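Local coordinates for DNA polymerase II large subunit (Pyrococcus horikoshii, PDB 7OEC), which houses an intein that probably excises itself by protein splicing, the mature subunit then belonging to an archaeal DNA polymerase with exonuclease activity, at residues I11-P19 with K47-F55; T65-A75 with E145-Y156. The protein carries 2 engineered substitutions. All coordinates share one frame; numbering follows the deposited sequence.

Contact 1: I11-P19 with K47-F55; sequences ILVQINGTP and KVDIKVYSF
Leu-12 lies obliquely against the ring of Tyr-53, with Leu-12 CG 3.5 Å from Tyr-53 CD2. A methyl of the leucine also makes an off-centre CH-pi contact with this ring. At the ring edge sits the backbone, with Val-13 O 3.4 Å from Tyr-53 CE2, and at the far end Pro-19 CB rests 3.6 Å from Tyr-53 OH. With CG anti to the carbonyl carbon (chi1 -76°), the ring is carried across to the 11-19 hairpin. An alanine in place of Tyr-53 is likely to open a gap between Leu-12 and Pro-19 and strip the CH-pi partner from the leucine. The backbones fix this register: Tyr-53 N donates to Leu-12 O at 3.1 Å, Gln-14 N to Lys-51 O at 2.8 Å, Lys-51 N to Gln-14 O, and Asn-16 N to Asp-49 O at 2.8 Å. On the face carrying Val-13, Ile-15, Ile-50 and Val-52, Ile-50 CG1 is anti to its N (chi1 -173°), which brings Ile-50 CD1 to 3.8 Å from Ile-15 CG1; Ile-15 CG2 meets Val-48 CG2 beyond. Lys-51 points its amine at Asp-66 in a salt bridge. The type I' turn from Ile-15 to Thr-18 makes a two-residue beta hairpin of strands 10-15 and 18-23; strand 50-56 pairs antiparallel with 10-15 as the next strand of this all-beta intein domain, bordered in turn by 61-74.

Contact 2: T65-A75 with E145-Y156; sequences TDIEEVIKAPA and EDFVFSLNAKKY
Thr-65 donates its hydroxyl to the backbone of Lys-154, OG1 to O 2.6 Å, its OG1 set anti to the backbone N (chi1 -165°). Tyr-156 N reaches the same carbonyl oxygen from the opposite face, so two donors grip it where the chain turns out of strand 147-153. Next comes a backbone ladder. Lys-154 N bonds Asp-66 O at 2.9 Å with an almost straight N-H...O angle of 174°; paired bonds then join Ile-71 to Ser-150 and Ala-73 to Val-148, and Ala-75 N to Asp-146 O closes the far end. Between the Asp-66/Lys-154 bond and the Ile-71/Ser-150 pair the register slips: Glu-68 N donates to Asn-152 O at 2.8 Å, whereas Asn-152 N donates to Glu-69 O at 3.0 Å. Two residues thus face one, and with Glu-68 in a near-helical conformation this is a classic beta bulge. The side chains of Glu-68 and Asn-152 run side by side here, without a hydrogen bond between them, and a zinc ion lies about 4 Å from the glutamate side chain. Toward the other end side-chain packing joins the ladder. Lys-72, fully extended, lays CE over one face of the Phe-147 ring, 3.6 Å from its centroid, and its NZ makes a cation-pi contact 4.5 Å from that centroid. Nearer its backbone, Lys-72 CG lies 3.7 Å from Phe-149 CE2, and Phe-149 in turn packs on Leu-24 of helix 24-29. Long antiparallel strands like these build the all-beta HINT fold of inteins. The side chain of the C-terminal Gln-169 bonds both Asn-152 OD1 and Ala-153 N; since an intein's C terminus is a splice junction, this probably places the end of strand 147-153 beside the splicing centre.

Running from the N terminus, the chain first makes the hairpin of 11-19, then passes through helix 24-29 and the short strands 35-37 and 40-43 before 47-55 returns to close contact 1. It turns into strand 61-74, which opens contact 2. Residues 75 to 145 include the strands of a separate four-stranded sheet (79-84, 89-93, 119-123 and 130-141) before 145-156 comes home to close the larger loop. The two loops therefore follow in series, neither enclosing nor crossing the other. They are fused side by side where strands 50-56 and 61-74 pair, with Val-52 N 2.9 Å from Thr-65 O, so one antiparallel sheet carries both.

Contact 1: I11-P19 with K47-F55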
loop_
_atom_site.group_PDB
_atom_site.type_symbol
_atom_site.label_atom_id
_atom_site.label_comp_id
_atom_site.label_asym_id
_atom_site.label_seq_id
_atom_site.Cartn_x
_atom_site.Cartn_y
_atom_site.Cartn_z
ATOM N N ILE A 11 -3.782 -5.986 1.075
ATOM C CA ILE A 11 -4.346 -4.949 0.236
ATOM C C ILE A 11 -5.818 -5.224 -0.076
ATOM O O ILE A 11 -6.222 -6.377 -0.286
ATOM C CB ILE A 11 -3.517 -4.792 -1.049
ATOM C CG1 ILE A 11 -3.978 -3.578 -1.835
ATOM C CG2 ILE A 11 -3.521 -6.053 -1.791
ATOM C CD1 ILE A 11 -2.969 -3.155 -2.887
ATOM N N LEU A 12 -6.624 -4.156 -0.066
ATOM C CA LEU A 12 -8.057 -4.260 -0.322
ATOM C C LEU A 12 -8.331 -4.255 -1.821
ATOM O O LEU A 12 -7.954 -3.319 -2.544
ATOM C CB LEU A 12 -8.771 -3.089 0.328
ATOM C CG LEU A 12 -10.297 -3.103 0.310
ATOM C CD1 LEU A 12 -10.850 -4.314 1.050
ATOM C CD2 LEU A 12 -10.852 -1.793 0.864
ATOM N N VAL A 13 -8.955 -5.333 -2.286
ATOM C CA VAL A 13 -9.256 -5.564 -3.683
ATOM C C VAL A 13 -10.708 -6.006 -3.809
ATOM O O VAL A 13 -11.395 -6.306 -2.831
ATOM C CB VAL A 13 -8.322 -6.624 -4.312
ATOM C CG1 VAL A 13 -6.866 -6.087 -4.330
ATOM C CG2 VAL A 13 -8.397 -7.971 -3.623
ATOM N N GLN A 14 -11.175 -6.001 -5.043
ATOM C CA GLN A 14 -12.469 -6.540 -5.404
ATOM C C GLN A 14 -12.195 -7.683 -6.365
ATOM O O GLN A 14 -11.636 -7.455 -7.446
ATOM C CB GLN A 14 -13.302 -5.482 -6.111
ATOM C CG GLN A 14 -14.714 -5.986 -6.238
ATOM C CD GLN A 14 -15.540 -5.139 -7.086
ATOM O OE1 GLN A 14 -16.477 -4.527 -6.598
ATOM N NE2 GLN A 14 -15.218 -5.082 -8.384
ATOM N N ILE A 15 -12.541 -8.905 -5.968
ATOM C CA ILE A 15 -12.295 -10.080 -6.801
ATOM C C ILE A 15 -13.647 -10.638 -7.210
ATOM O O ILE A 15 -14.470 -10.987 -6.350
ATOM C CB ILE A 15 -11.441 -11.152 -6.103
ATOM C CG1 ILE A 15 -10.050 -10.597 -5.748
ATOM C CG2 ILE A 15 -11.336 -12.360 -7.037
ATOM C CD1 ILE A 15 -9.188 -11.521 -5.017
ATOM N N ASN A 16 -13.906 -10.649 -8.512
ATOM C CA ASN A 16 -15.170 -11.127 -9.040
ATOM C C ASN A 16 -16.353 -10.513 -8.287
ATOM O O ASN A 16 -17.305 -11.199 -7.897
ATOM C CB ASN A 16 -15.265 -12.653 -9.006
ATOM C CG ASN A 16 -14.307 -13.352 -9.955
ATOM O OD1 ASN A 16 -13.353 -14.041 -9.535
ATOM N ND2 ASN A 16 -14.606 -13.268 -11.227
ATOM N N GLY A 17 -16.284 -9.199 -8.090
ATOM C CA GLY A 17 -17.341 -8.443 -7.460
ATOM C C GLY A 17 -17.402 -8.477 -5.943
ATOM O O GLY A 17 -18.296 -7.834 -5.385
ATOM N N THR A 18 -16.512 -9.229 -5.250
ATOM C CA THR A 18 -16.530 -9.382 -3.789
ATOM C C THR A 18 -15.354 -8.636 -3.196
ATOM O O THR A 18 -14.213 -8.942 -3.561
ATOM C CB THR A 18 -16.398 -10.883 -3.387
ATOM O OG1 THR A 18 -17.503 -11.634 -3.877
ATOM C CG2 THR A 18 -16.358 -11.060 -1.878
ATOM N N PRO A 19 -15.554 -7.719 -2.260
ATOM C CA PRO A 19 -14.398 -7.087 -1.625
ATOM C C PRO A 19 -13.712 -8.047 -0.680
ATOM O O PRO A 19 -14.343 -8.872 -0.006
ATOM C CB PRO A 19 -14.981 -5.875 -0.890
ATOM C CG PRO A 19 -16.384 -6.122 -0.772
ATOM C CD PRO A 19 -16.824 -7.145 -1.800
ATOM N N LYS A 47 -5.472 -13.711 -13.347
ATOM C CA LYS A 47 -6.130 -15.021 -13.328
ATOM C C LYS A 47 -7.601 -14.952 -12.898
ATOM O O LYS A 47 -8.358 -15.909 -13.116
ATOM C CB LYS A 47 -5.385 -15.966 -12.383
ATOM C CG LYS A 47 -3.982 -16.309 -12.822
ATOM C CD LYS A 47 -3.240 -17.108 -11.755
ATOM C CE LYS A 47 -1.800 -17.362 -12.208
ATOM N NZ LYS A 47 -0.943 -17.846 -11.089
ATOM N N VAL A 48 -8.002 -13.844 -12.279
ATOM C CA VAL A 48 -9.348 -13.609 -11.775
ATOM C C VAL A 48 -9.682 -12.180 -12.177
ATOM O O VAL A 48 -8.798 -11.374 -12.492
ATOM C CB VAL A 48 -9.436 -13.778 -10.235
ATOM C CG1 VAL A 48 -9.150 -15.247 -9.855
ATOM C CG2 VAL A 48 -8.452 -12.839 -9.534
ATOM N N ASP A 49 -10.976 -11.863 -12.172
ATOM C CA ASP A 49 -11.424 -10.502 -12.477
ATOM C C ASP A 49 -11.208 -9.657 -11.230
ATOM O O ASP A 49 -11.858 -9.876 -10.207
ATOM C CB ASP A 49 -12.889 -10.482 -12.908
ATOM C CG ASP A 49 -13.117 -11.074 -14.350
ATOM O OD1 ASP A 49 -12.240 -10.901 -15.244
ATOM O OD2 ASP A 49 -14.177 -11.719 -14.593
ATOM N N ILE A 50 -10.245 -8.748 -11.273
ATOM C CA ILE A 50 -9.754 -8.101 -10.060
ATOM C C ILE A 50 -9.621 -6.609 -10.309
ATOM O O ILE A 50 -9.258 -6.171 -11.409
ATOM C CB ILE A 50 -8.435 -8.751 -9.552
ATOM C CG1 ILE A 50 -8.054 -8.150 -8.171
ATOM C CG2 ILE A 50 -7.285 -8.679 -10.626
ATOM C CD1 ILE A 50 -7.037 -8.896 -7.412
ATOM N N LYS A 51 -10.005 -5.838 -9.295
ATOM C CA LYS A 51 -9.767 -4.410 -9.247
ATOM C C LYS A 51 -9.204 -4.079 -7.872
ATOM O O LYS A 51 -9.372 -4.830 -6.912
ATOM C CB LYS A 51 -11.059 -3.644 -9.534
ATOM C CG LYS A 51 -11.540 -3.711 -10.982
ATOM C CD LYS A 51 -12.817 -2.957 -11.090
ATOM C CE LYS A 51 -13.458 -3.110 -12.455
ATOM N NZ LYS A 51 -12.454 -3.044 -13.556
ATOM N N VAL A 52 -8.493 -2.973 -7.778
ATOM C CA VAL A 52 -7.931 -2.539 -6.512
ATOM C C VAL A 52 -8.724 -1.346 -6.012
ATOM O O VAL A 52 -9.181 -0.507 -6.800
ATOM C CB VAL A 52 -6.421 -2.263 -6.659
ATOM C CG1 VAL A 52 -6.119 -1.072 -7.558
ATOM C CG2 VAL A 52 -5.814 -2.047 -5.299
ATOM N N TYR A 53 -8.950 -1.292 -4.705
ATOM C CA TYR A 53 -9.552 -0.097 -4.142
ATOM C C TYR A 53 -8.504 0.988 -3.919
ATOM O O TYR A 53 -7.425 0.763 -3.367
ATOM C CB TYR A 53 -10.213 -0.435 -2.827
ATOM C CG TYR A 53 -11.545 -1.161 -2.933
ATOM C CD1 TYR A 53 -12.722 -0.458 -2.979
ATOM C CD2 TYR A 53 -11.616 -2.530 -2.927
ATOM C CE1 TYR A 53 -13.913 -1.086 -3.025
ATOM C CE2 TYR A 53 -12.821 -3.185 -2.972
ATOM C CZ TYR A 53 -13.971 -2.451 -3.023
ATOM O OH TYR A 53 -15.224 -3.010 -3.065
ATOM N N SER A 54 -8.825 2.166 -4.370
ATOM C CA SER A 54 -7.936 3.307 -4.260
ATOM C C SER A 54 -8.681 4.430 -3.567
ATOM O O SER A 54 -9.884 4.381 -3.354
ATOM C CB SER A 54 -7.444 3.825 -5.628
ATOM O OG SER A 54 -6.642 2.884 -6.290
ATOM N N PHE A 55 -7.945 5.450 -3.208
ATOM C CA PHE A 55 -8.521 6.652 -2.644
ATOM C C PHE A 55 -8.223 7.786 -3.612
ATOM O O PHE A 55 -7.062 7.988 -4.004
ATOM C CB PHE A 55 -7.935 6.951 -1.262
ATOM C CG PHE A 55 -8.744 7.929 -0.473
ATOM C CD1 PHE A 55 -8.380 9.266 -0.384
ATOM C CD2 PHE A 55 -9.923 7.516 0.138
ATOM C CE1 PHE A 55 -9.170 10.146 0.329
ATOM C CE2 PHE A 55 -10.711 8.405 0.842
ATOM C CZ PHE A 55 -10.329 9.710 0.949
HETATM O O HOH W 1 -6.223 -1.142 -2.061
#

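Contact 2: T65-A75 with E145-Y156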
loop_
_atom_site.group_PDB
_atom_site.type_symbol
_atom_site.label_atom_id
_atom_site.label_comp_id
_atom_site.label_asym_id
_atom_site.label_seq_id
_atom_site.Cartn_x
_atom_site.Cartn_y
_atom_site.Cartn_z
ATOM N N THR A 65 -10.175 0.704 -9.256
ATOM C CA THR A 65 -9.367 0.929 -10.447
ATOM C C THR A 65 -8.677 -0.363 -10.872
ATOM O O THR A 65 -8.539 -1.305 -10.101
ATOM C CB THR A 65 -8.380 2.084 -10.241
ATOM O OG1 THR A 65 -7.871 2.483 -11.520
ATOM C CG2 THR A 65 -7.259 1.700 -9.361
ATOM N N ASP A 66 -8.182 -0.372 -12.094
ATOM C CA ASP A 66 -7.507 -1.546 -12.623
ATOM C C ASP A 66 -6.084 -1.667 -12.084
ATOM O O ASP A 66 -5.430 -0.687 -11.748
ATOM C CB ASP A 66 -7.476 -1.465 -14.148
ATOM C CG ASP A 66 -8.830 -1.804 -14.771
ATOM O OD1 ASP A 66 -9.575 -2.610 -14.149
ATOM O OD2 ASP A 66 -9.150 -1.293 -15.867
ATOM N N ILE A 67 -5.619 -2.895 -11.974
ATOM C CA ILE A 67 -4.237 -3.193 -11.647
ATOM C C ILE A 67 -3.509 -3.434 -12.970
ATOM O O ILE A 67 -3.852 -4.363 -13.713
ATOM C CB ILE A 67 -4.158 -4.428 -10.740
ATOM C CG1 ILE A 67 -4.903 -4.219 -9.409
ATOM C CG2 ILE A 67 -2.690 -4.754 -10.538
ATOM C CD1 ILE A 67 -5.235 -5.491 -8.706
ATOM N N GLU A 68 -2.529 -2.582 -13.284
ATOM C CA GLU A 68 -1.793 -2.689 -14.538
ATOM C C GLU A 68 -0.717 -3.767 -14.476
ATOM O O GLU A 68 -0.498 -4.474 -15.471
ATOM C CB GLU A 68 -1.182 -1.326 -14.870
ATOM C CG GLU A 68 -0.659 -1.189 -16.261
ATOM C CD GLU A 68 -0.799 0.228 -16.782
ATOM O OE1 GLU A 68 -1.224 1.096 -15.977
ATOM O OE2 GLU A 68 -0.507 0.462 -17.989
ATOM N N GLU A 69 -0.049 -3.915 -13.326
ATOM C CA GLU A 69 0.969 -4.949 -13.171
ATOM C C GLU A 69 1.251 -5.141 -11.691
ATOM O O GLU A 69 0.941 -4.277 -10.867
ATOM C CB GLU A 69 2.254 -4.612 -13.920
ATOM C CG GLU A 69 2.936 -3.419 -13.391
ATOM C CD GLU A 69 4.112 -2.985 -14.294
ATOM O OE1 GLU A 69 3.943 -2.849 -15.521
ATOM O OE2 GLU A 69 5.207 -2.785 -13.771
ATOM N N VAL A 70 1.799 -6.304 -11.363
ATOM C CA VAL A 70 2.308 -6.601 -10.032
ATOM C C VAL A 70 3.776 -6.974 -10.198
ATOM O O VAL A 70 4.170 -7.597 -11.186
ATOM C CB VAL A 70 1.471 -7.738 -9.414
ATOM C CG1 VAL A 70 0.054 -7.298 -9.200
ATOM C CG2 VAL A 70 1.443 -8.971 -10.323
ATOM N N ILE A 71 4.591 -6.609 -9.224
ATOM C CA ILE A 71 6.036 -6.665 -9.349
ATOM C C ILE A 71 6.613 -7.332 -8.114
ATOM O O ILE A 71 6.192 -7.049 -6.991
ATOM C CB ILE A 71 6.636 -5.255 -9.533
ATOM C CG1 ILE A 71 5.998 -4.586 -10.742
ATOM C CG2 ILE A 71 8.206 -5.353 -9.591
ATOM C CD1 ILE A 71 6.263 -3.117 -10.822
ATOM N N LYS A 72 7.599 -8.192 -8.324
ATOM C CA LYS A 72 8.368 -8.821 -7.261
ATOM C C LYS A 72 9.831 -8.490 -7.532
ATOM O O LYS A 72 10.327 -8.711 -8.639
ATOM C CB LYS A 72 8.133 -10.323 -7.296
ATOM C CG LYS A 72 8.967 -11.123 -6.292
ATOM C CD LYS A 72 8.646 -12.594 -6.437
ATOM C CE LYS A 72 9.633 -13.512 -5.781
ATOM N NZ LYS A 72 9.257 -14.943 -6.007
ATOM N N ALA A 73 10.495 -7.908 -6.545
ATOM C CA ALA A 73 11.858 -7.440 -6.704
ATOM C C ALA A 73 12.717 -7.900 -5.540
ATOM O O ALA A 73 12.221 -8.085 -4.422
ATOM C CB ALA A 73 11.878 -5.914 -6.707
ATOM N N PRO A 74 14.015 -8.078 -5.765
ATOM C CA PRO A 74 14.882 -8.443 -4.653
ATOM C C PRO A 74 14.899 -7.340 -3.621
ATOM O O PRO A 74 14.878 -6.151 -3.940
ATOM C CB PRO A 74 16.254 -8.610 -5.304
ATOM C CG PRO A 74 16.160 -7.981 -6.565
ATOM C CD PRO A 74 14.783 -7.995 -7.018
ATOM N N ALA A 75 14.933 -7.752 -2.373
ATOM C CA ALA A 75 14.988 -6.816 -1.272
ATOM C C ALA A 75 16.399 -6.236 -1.178
ATOM O O ALA A 75 17.385 -6.969 -1.238
ATOM C CB ALA A 75 14.609 -7.568 0.006
ATOM N N GLU A 145 13.117 -10.683 4.317
ATOM C CA GLU A 145 12.766 -11.647 3.295
ATOM C C GLU A 145 13.567 -11.261 2.077
ATOM O O GLU A 145 13.994 -10.110 1.951
ATOM C CB GLU A 145 11.289 -11.507 2.913
ATOM C CG GLU A 145 10.346 -11.745 4.053
ATOM C CD GLU A 145 10.284 -13.189 4.421
ATOM O OE1 GLU A 145 9.663 -13.444 5.484
ATOM O OE2 GLU A 145 10.856 -14.032 3.655
ATOM N N ASP A 146 13.701 -12.212 1.154
ATOM C CA ASP A 146 14.518 -11.995 -0.027
ATOM C C ASP A 146 13.856 -11.123 -1.082
ATOM O O ASP A 146 14.570 -10.557 -1.911
ATOM C CB ASP A 146 14.867 -13.336 -0.662
ATOM C CG ASP A 146 16.074 -14.001 -0.024
ATOM O OD1 ASP A 146 16.940 -13.282 0.522
ATOM O OD2 ASP A 146 16.156 -15.254 -0.102
ATOM N N PHE A 147 12.533 -10.992 -1.072
ATOM C CA PHE A 147 11.801 -10.253 -2.087
ATOM C C PHE A 147 10.786 -9.324 -1.453
ATOM O O PHE A 147 10.254 -9.591 -0.371
ATOM C CB PHE A 147 11.060 -11.195 -3.016
ATOM C CG PHE A 147 11.974 -12.044 -3.816
ATOM C CD1 PHE A 147 12.598 -11.520 -4.937
ATOM C CD2 PHE A 147 12.322 -13.320 -3.423
ATOM C CE1 PHE A 147 13.536 -12.265 -5.624
ATOM C CE2 PHE A 147 13.257 -14.051 -4.152
ATOM C CZ PHE A 147 13.846 -13.527 -5.220
ATOM N N VAL A 148 10.508 -8.233 -2.162
ATOM C CA VAL A 148 9.473 -7.274 -1.803
ATOM C C VAL A 148 8.591 -7.093 -3.040
ATOM O O VAL A 148 8.938 -7.516 -4.143
ATOM C CB VAL A 148 10.079 -5.936 -1.328
ATOM C CG1 VAL A 148 10.683 -6.138 0.032
ATOM C CG2 VAL A 148 11.081 -5.380 -2.313
ATOM N N PHE A 149 7.424 -6.482 -2.831
ATOM C CA PHE A 149 6.359 -6.503 -3.825
ATOM C C PHE A 149 5.746 -5.134 -4.026
ATOM O O PHE A 149 5.715 -4.308 -3.115
ATOM C CB PHE A 149 5.241 -7.453 -3.406
ATOM C CG PHE A 149 5.699 -8.898 -3.361
ATOM C CD1 PHE A 149 6.354 -9.387 -2.260
ATOM C CD2 PHE A 149 5.456 -9.759 -4.430
ATOM C CE1 PHE A 149 6.733 -10.667 -2.204
ATOM C CE2 PHE A 149 5.823 -11.062 -4.380
ATOM C CZ PHE A 149 6.495 -11.520 -3.287
ATOM N N SER A 150 5.246 -4.891 -5.229
ATOM C CA SER A 150 4.552 -3.640 -5.485
ATOM C C SER A 150 3.493 -3.885 -6.542
ATOM O O SER A 150 3.308 -5.004 -7.025
ATOM C CB SER A 150 5.502 -2.523 -5.936
ATOM O OG SER A 150 4.896 -1.231 -5.819
ATOM N N LEU A 151 2.813 -2.812 -6.914
ATOM C CA LEU A 151 1.813 -2.875 -7.961
ATOM C C LEU A 151 1.664 -1.495 -8.549
ATOM O O LEU A 151 2.022 -0.499 -7.932
ATOM C CB LEU A 151 0.433 -3.326 -7.485
ATOM C CG LEU A 151 -0.340 -2.399 -6.573
ATOM C CD1 LEU A 151 -1.754 -2.830 -6.490
ATOM C CD2 LEU A 151 0.282 -2.248 -5.212
ATOM N N ASN A 152 1.126 -1.449 -9.748
ATOM C CA ASN A 152 0.742 -0.190 -10.364
ATOM C C ASN A 152 -0.757 -0.212 -10.574
ATOM O O ASN A 152 -1.285 -1.085 -11.269
ATOM C CB ASN A 152 1.403 0.073 -11.712
ATOM C CG ASN A 152 1.002 1.479 -12.302
ATOM O OD1 ASN A 152 0.871 2.487 -11.576
ATOM N ND2 ASN A 152 0.835 1.534 -13.608
ATOM N N ALA A 153 -1.433 0.736 -9.934
ATOM C CA ALA A 153 -2.870 0.925 -10.023
ATOM C C ALA A 153 -3.132 2.047 -10.999
ATOM O O ALA A 153 -2.555 3.127 -10.869
ATOM C CB ALA A 153 -3.428 1.378 -8.680
ATOM N N LYS A 154 -4.061 1.823 -11.905
ATOM C CA LYS A 154 -4.324 2.787 -12.959
ATOM C C LYS A 154 -4.863 4.089 -12.366
ATOM O O LYS A 154 -5.767 4.079 -11.538
ATOM C CB LYS A 154 -5.350 2.180 -13.918
ATOM C CG LYS A 154 -5.656 3.010 -15.163
ATOM C CD LYS A 154 -5.264 2.248 -16.434
ATOM C CE LYS A 154 -5.664 2.957 -17.699
ATOM N NZ LYS A 154 -5.734 1.955 -18.840
ATOM N N LYS A 155 -4.291 5.213 -12.771
ATOM C CA LYS A 155 -4.808 6.553 -12.465
ATOM C C LYS A 155 -4.484 7.121 -11.072
ATOM O O LYS A 155 -3.773 8.123 -10.949
ATOM C CB LYS A 155 -6.319 6.674 -12.789
ATOM C CG LYS A 155 -6.845 8.094 -12.702
ATOM C CD LYS A 155 -8.264 8.202 -13.260
ATOM C CE LYS A 155 -8.852 9.541 -12.937
ATOM N N TYR A 156 -5.000 6.530 -10.010
ATOM C CA TYR A 156 -4.938 7.164 -8.687
ATOM C C TYR A 156 -3.655 6.895 -7.893
ATOM O O TYR A 156 -3.192 7.727 -7.088
ATOM C CB TYR A 156 -6.140 6.665 -7.883
ATOM C CG TYR A 156 -7.446 6.975 -8.545
ATOM C CD1 TYR A 156 -7.909 8.273 -8.633
ATOM C CD2 TYR A 156 -8.161 5.993 -9.165
ATOM C CE1 TYR A 156 -9.066 8.547 -9.284
ATOM C CE2 TYR A 156 -9.280 6.273 -9.835
ATOM C CZ TYR A 156 -9.755 7.541 -9.868
ATOM O OH TYR A 156 -10.935 7.792 -10.527
HETATM O O HOH W 2 2.168 -0.606 -15.120
#